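Local coordinates for adhesion G-protein coupled receptor G6 (Danio rerio, PDB 6V55) that is a cell-surface adhesion receptor associated with myelination, whose calcium-binding, multidomain extracellular region probably takes part in adhesion and in control of G-protein signalling, at residues Thr130-Val142 and Val296-Ser310. Numbering follows the deposited sequence.
Sequences TILRVSNSISIPV and VVDWDHSYWTIPGSS
Val134 and Trp304 meet at the edge of a pentraxin-family domain, a concanavalin-like beta sandwich, and illustrate how a very short antiparallel pairing is joined by the fit of its side chains as well as by backbone bonds. The bump is the isopropyl group of Val134. Its CG2 sits over one face of the Trp304 six-membered ring, 3.9 Å from the centroid and 17° off the normal, a CH-pi contact, while Trp299 CZ3 lies against the opposite face, toward its rim. Val297 closes the hollow: its two methyls meet those of Val134 tip to tip, CG1 of Val297 lying 3.8 Å from CG2 of Val134. With CG1 of Val134 anti to the backbone N (chi1 179°), CG2 is the branch left to settle on the indole. Leu132 and Val134 also bond through their backbones to strand 248-251, so the chain around them joins that strand as well as segment 296-310.

On one flank, Leu132 CD2 drops between Ile306 CG2 and Ser310 CB. On the other, Ile138 lays CD1 obliquely against the Tyr303 ring, 3.6 Å from CD2 of Tyr303, and Pro141 abuts Val296. The backbone pins this relief at two points: Thr305 N bonds to Arg133 O (3.0 Å), and Ser135 N reaches Tyr303 O at 2.7 Å.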
loop_
_atom_site.group_PDB
_atom_site.type_symbol
_atom_site.label_atom_id
_atom_site.label_comp_id
_atom_site.label_asym_id
_atom_site.label_seq_id
_atom_site.Cartn_x
_atom_site.Cartn_y
_atom_site.Cartn_z
ATOM N N THR A 130 24.564 -19.093 -33.693
ATOM C CA THR A 130 24.093 -18.888 -32.322
ATOM C C THR A 130 25.323 -18.429 -31.533
ATOM O O THR A 130 25.927 -19.172 -30.751
ATOM C CB THR A 130 23.450 -20.140 -31.712
ATOM O OG1 THR A 130 23.324 -19.979 -30.290
ATOM C CG2 THR A 130 24.235 -21.380 -32.041
ATOM N N ILE A 131 25.699 -17.176 -31.772
ATOM C CA ILE A 131 26.948 -16.612 -31.286
ATOM C C ILE A 131 26.681 -15.952 -29.943
ATOM O O ILE A 131 25.817 -15.078 -29.826
ATOM C CB ILE A 131 27.527 -15.614 -32.304
ATOM C CG1 ILE A 131 27.902 -16.336 -33.603
ATOM C CG2 ILE A 131 28.754 -14.896 -31.752
ATOM C CD1 ILE A 131 27.016 -15.994 -34.773
ATOM N N LEU A 132 27.426 -16.370 -28.928
ATOM C CA LEU A 132 27.289 -15.850 -27.569
ATOM C C LEU A 132 28.564 -15.066 -27.268
ATOM O O LEU A 132 29.522 -15.581 -26.682
ATOM C CB LEU A 132 27.053 -16.981 -26.571
ATOM C CG LEU A 132 25.626 -17.527 -26.501
ATOM C CD1 LEU A 132 25.358 -18.623 -27.514
ATOM C CD2 LEU A 132 25.368 -18.046 -25.116
ATOM N N ARG A 133 28.568 -13.804 -27.692
ATOM C CA ARG A 133 29.781 -13.016 -27.806
ATOM C C ARG A 133 29.808 -11.863 -26.817
ATOM O O ARG A 133 28.784 -11.449 -26.266
ATOM C CB ARG A 133 29.931 -12.439 -29.215
ATOM C CG ARG A 133 28.720 -11.661 -29.680
ATOM C CD ARG A 133 29.041 -10.724 -30.851
ATOM N NE ARG A 133 29.952 -9.621 -30.525
ATOM C CZ ARG A 133 30.606 -8.908 -31.445
ATOM N NH1 ARG A 133 30.450 -9.205 -32.730
ATOM N NH2 ARG A 133 31.429 -7.914 -31.096
ATOM N N VAL A 134 31.029 -11.367 -26.597
ATOM C CA VAL A 134 31.219 -10.035 -26.041
ATOM C C VAL A 134 30.585 -9.028 -26.994
ATOM O O VAL A 134 30.678 -9.170 -28.221
ATOM C CB VAL A 134 32.722 -9.794 -25.806
ATOM C CG1 VAL A 134 33.013 -8.411 -25.255
ATOM C CG2 VAL A 134 33.242 -10.837 -24.831
ATOM N N SER A 135 29.862 -8.054 -26.442
ATOM C CA SER A 135 29.134 -7.157 -27.325
ATOM C C SER A 135 30.069 -6.091 -27.878
ATOM O O SER A 135 31.124 -5.792 -27.307
ATOM C CB SER A 135 27.946 -6.511 -26.605
ATOM O OG SER A 135 28.225 -5.215 -26.167
ATOM N N ASN A 136 29.650 -5.480 -28.991
ATOM C CA ASN A 136 30.489 -4.490 -29.670
ATOM C C ASN A 136 30.545 -3.141 -28.957
ATOM O O ASN A 136 31.370 -2.303 -29.351
ATOM C CB ASN A 136 30.026 -4.304 -31.111
ATOM C CG ASN A 136 28.517 -4.241 -31.236
ATOM O OD1 ASN A 136 27.800 -3.977 -30.259
ATOM N ND2 ASN A 136 28.016 -4.514 -32.443
ATOM N N SER A 137 29.724 -2.940 -27.904
ATOM C CA SER A 137 29.947 -1.904 -26.888
ATOM C C SER A 137 31.362 -1.944 -26.292
ATOM O O SER A 137 31.928 -0.892 -25.964
ATOM C CB SER A 137 28.885 -2.059 -25.783
ATOM O OG SER A 137 29.254 -1.459 -24.554
ATOM N N ILE A 138 31.957 -3.137 -26.176
ATOM C CA ILE A 138 33.302 -3.318 -25.640
ATOM C C ILE A 138 34.298 -3.468 -26.790
ATOM O O ILE A 138 34.076 -4.256 -27.722
ATOM C CB ILE A 138 33.348 -4.534 -24.699
ATOM C CG1 ILE A 138 32.192 -4.451 -23.685
ATOM C CG2 ILE A 138 34.687 -4.617 -24.004
ATOM C CD1 ILE A 138 32.215 -3.180 -22.817
ATOM N N SER A 139 35.394 -2.706 -26.724
ATOM C CA SER A 139 36.514 -2.819 -27.655
ATOM C C SER A 139 37.648 -3.572 -26.977
ATOM O O SER A 139 38.191 -3.105 -25.966
ATOM C CB SER A 139 37.006 -1.443 -28.110
ATOM O OG SER A 139 36.934 -0.486 -27.059
ATOM N N ILE A 140 38.016 -4.719 -27.539
ATOM C CA ILE A 140 39.095 -5.527 -26.981
ATOM C C ILE A 140 40.425 -4.988 -27.494
ATOM O O ILE A 140 40.665 -4.995 -28.714
ATOM C CB ILE A 140 38.932 -7.016 -27.330
ATOM C CG1 ILE A 140 37.632 -7.562 -26.740
ATOM C CG2 ILE A 140 40.106 -7.811 -26.808
ATOM C CD1 ILE A 140 37.243 -8.881 -27.338
ATOM N N PRO A 141 41.322 -4.547 -26.612
ATOM C CA PRO A 141 42.569 -3.919 -27.048
ATOM C C PRO A 141 43.556 -4.925 -27.617
ATOM O O PRO A 141 43.290 -6.118 -27.729
ATOM C CB PRO A 141 43.118 -3.310 -25.756
ATOM C CG PRO A 141 42.543 -4.145 -24.679
ATOM C CD PRO A 141 41.166 -4.477 -25.149
ATOM N N VAL A 142 44.713 -4.394 -27.998
ATOM C CA VAL A 142 45.871 -5.212 -28.301
ATOM C C VAL A 142 46.371 -5.840 -27.009
ATOM O O VAL A 142 46.524 -5.145 -25.997
ATOM C CB VAL A 142 46.937 -4.354 -28.993
ATOM C CG1 VAL A 142 48.311 -4.998 -28.927
ATOM C CG2 VAL A 142 46.502 -4.096 -30.442
ATOM N N VAL A 296 38.709 -5.816 -19.063
ATOM C CA VAL A 296 38.283 -5.682 -20.443
ATOM C C VAL A 296 36.879 -6.213 -20.606
ATOM O O VAL A 296 35.993 -5.513 -21.092
ATOM C CB VAL A 296 39.261 -6.399 -21.394
ATOM C CG1 VAL A 296 38.797 -6.251 -22.826
ATOM C CG2 VAL A 296 40.665 -5.861 -21.198
ATOM N N VAL A 297 36.654 -7.462 -20.197
ATOM C CA VAL A 297 35.350 -8.107 -20.240
ATOM C C VAL A 297 35.012 -8.529 -18.814
ATOM O O VAL A 297 35.858 -9.092 -18.112
ATOM C CB VAL A 297 35.350 -9.311 -21.206
ATOM C CG1 VAL A 297 34.014 -9.967 -21.254
ATOM C CG2 VAL A 297 35.727 -8.880 -22.617
ATOM N N ASP A 298 33.796 -8.213 -18.374
ATOM C CA ASP A 298 33.279 -8.619 -17.074
ATOM C C ASP A 298 31.964 -9.367 -17.266
ATOM O O ASP A 298 31.285 -9.211 -18.287
ATOM C CB ASP A 298 33.083 -7.393 -16.163
ATOM C CG ASP A 298 32.824 -7.763 -14.714
ATOM O OD1 ASP A 298 33.483 -8.681 -14.189
ATOM O OD2 ASP A 298 31.939 -7.132 -14.098
ATOM N N TRP A 299 31.630 -10.206 -16.287
ATOM C CA TRP A 299 30.383 -10.959 -16.277
ATOM C C TRP A 299 29.249 -10.069 -15.814
ATOM O O TRP A 299 28.914 -10.001 -14.626
ATOM C CB TRP A 299 30.504 -12.182 -15.381
ATOM C CG TRP A 299 29.526 -13.287 -15.667
ATOM C CD1 TRP A 299 28.634 -13.814 -14.782
ATOM C CD2 TRP A 299 29.424 -14.093 -16.861
ATOM N NE1 TRP A 299 27.949 -14.853 -15.360
ATOM C CE2 TRP A 299 28.412 -15.045 -16.633
ATOM C CE3 TRP A 299 30.057 -14.071 -18.111
ATOM C CZ2 TRP A 299 28.016 -15.963 -17.601
ATOM C CZ3 TRP A 299 29.670 -15.002 -19.075
ATOM C CH2 TRP A 299 28.654 -15.929 -18.812
ATOM N N ASP A 300 28.641 -9.412 -16.783
ATOM C CA ASP A 300 27.780 -8.268 -16.585
ATOM C C ASP A 300 27.141 -8.056 -17.941
ATOM O O ASP A 300 27.830 -8.153 -18.963
ATOM C CB ASP A 300 28.590 -7.050 -16.127
ATOM C CG ASP A 300 27.730 -5.926 -15.621
ATOM O OD1 ASP A 300 26.988 -5.312 -16.431
ATOM O OD2 ASP A 300 27.815 -5.651 -14.404
ATOM N N HIS A 301 25.828 -7.801 -17.942
ATOM C CA HIS A 301 25.038 -7.885 -19.162
ATOM C C HIS A 301 25.397 -6.821 -20.188
ATOM O O HIS A 301 25.261 -7.085 -21.388
ATOM C CB HIS A 301 23.566 -7.761 -18.832
ATOM C CG HIS A 301 22.975 -9.001 -18.262
ATOM N ND1 HIS A 301 22.570 -10.057 -19.051
ATOM C CD2 HIS A 301 22.699 -9.350 -16.983
ATOM C CE1 HIS A 301 22.077 -11.009 -18.280
ATOM N NE2 HIS A 301 22.144 -10.606 -17.021
ATOM N N SER A 302 25.924 -5.669 -19.742
ATOM C CA SER A 302 26.355 -4.612 -20.653
ATOM C C SER A 302 27.559 -5.007 -21.521
ATOM O O SER A 302 27.789 -4.365 -22.555
ATOM C CB SER A 302 26.691 -3.347 -19.853
ATOM O OG SER A 302 27.627 -3.615 -18.816
ATOM N N TYR A 303 28.311 -6.057 -21.136
ATOM C CA TYR A 303 29.484 -6.542 -21.862
ATOM C C TYR A 303 29.175 -7.617 -22.907
ATOM O O TYR A 303 30.059 -7.938 -23.707
ATOM C CB TYR A 303 30.512 -7.123 -20.878
ATOM C CG TYR A 303 31.218 -6.136 -19.959
ATOM C CD1 TYR A 303 30.629 -5.698 -18.782
ATOM C CD2 TYR A 303 32.500 -5.677 -20.250
ATOM C CE1 TYR A 303 31.284 -4.807 -17.928
ATOM C CE2 TYR A 303 33.165 -4.780 -19.407
ATOM C CZ TYR A 303 32.548 -4.359 -18.249
ATOM O OH TYR A 303 33.220 -3.497 -17.421
ATOM N N TRP A 304 27.958 -8.184 -22.920
ATOM C CA TRP A 304 27.662 -9.409 -23.664
ATOM C C TRP A 304 26.374 -9.282 -24.477
ATOM O O TRP A 304 25.506 -8.454 -24.189
ATOM C CB TRP A 304 27.510 -10.619 -22.718
ATOM C CG TRP A 304 28.749 -11.006 -21.959
ATOM C CD1 TRP A 304 29.161 -10.532 -20.738
ATOM C CD2 TRP A 304 29.734 -11.956 -22.369
ATOM N NE1 TRP A 304 30.352 -11.124 -20.370
ATOM C CE2 TRP A 304 30.721 -12.006 -21.354
ATOM C CE3 TRP A 304 29.881 -12.767 -23.497
ATOM C CZ2 TRP A 304 31.830 -12.842 -21.435
ATOM C CZ3 TRP A 304 30.989 -13.586 -23.586
ATOM C CH2 TRP A 304 31.954 -13.616 -22.561
ATOM N N THR A 305 26.251 -10.133 -25.502
ATOM C CA THR A 305 24.960 -10.460 -26.116
ATOM C C THR A 305 24.729 -11.947 -25.890
ATOM O O THR A 305 25.205 -12.789 -26.661
ATOM C CB THR A 305 24.900 -10.141 -27.606
ATOM O OG1 THR A 305 25.733 -11.054 -28.335
ATOM C CG2 THR A 305 25.350 -8.742 -27.856
ATOM N N ILE A 306 24.004 -12.262 -24.828
ATOM C CA ILE A 306 23.591 -13.621 -24.514
ATOM C C ILE A 306 22.071 -13.607 -24.422
ATOM O O ILE A 306 21.510 -12.845 -23.625
ATOM C CB ILE A 306 24.208 -14.125 -23.200
ATOM C CG1 ILE A 306 25.732 -14.156 -23.298
ATOM C CG2 ILE A 306 23.667 -15.503 -22.856
ATOM C CD1 ILE A 306 26.401 -14.154 -21.947
ATOM N N PRO A 307 21.366 -14.406 -25.220
ATOM C CA PRO A 307 19.900 -14.439 -25.135
ATOM C C PRO A 307 19.409 -15.092 -23.844
ATOM O O PRO A 307 20.157 -15.744 -23.104
ATOM C CB PRO A 307 19.492 -15.253 -26.371
ATOM C CG PRO A 307 20.693 -15.203 -27.293
ATOM C CD PRO A 307 21.876 -15.163 -26.379
ATOM N N GLY A 308 18.113 -14.873 -23.569
ATOM C CA GLY A 308 17.458 -15.452 -22.402
ATOM C C GLY A 308 17.316 -16.963 -22.452
ATOM O O GLY A 308 17.232 -17.601 -21.394
ATOM N N SER A 309 17.350 -17.551 -23.661
ATOM C CA SER A 309 17.293 -18.998 -23.852
ATOM C C SER A 309 18.525 -19.722 -23.314
ATOM O O SER A 309 18.478 -20.947 -23.154
ATOM C CB SER A 309 17.150 -19.326 -25.342
ATOM O OG SER A 309 16.335 -18.375 -26.002
ATOM N N SER A 310 19.626 -19.011 -23.053
ATOM C CA SER A 310 20.833 -19.612 -22.499
ATOM C C SER A 310 21.227 -18.969 -21.166
ATOM O O SER A 310 22.414 -18.801 -20.885
ATOM C CB SER A 310 21.994 -19.515 -23.490
ATOM O OG SER A 310 21.553 -19.684 -24.829
HETATM O O HOH W 1 26.058 -3.247 -24.405
#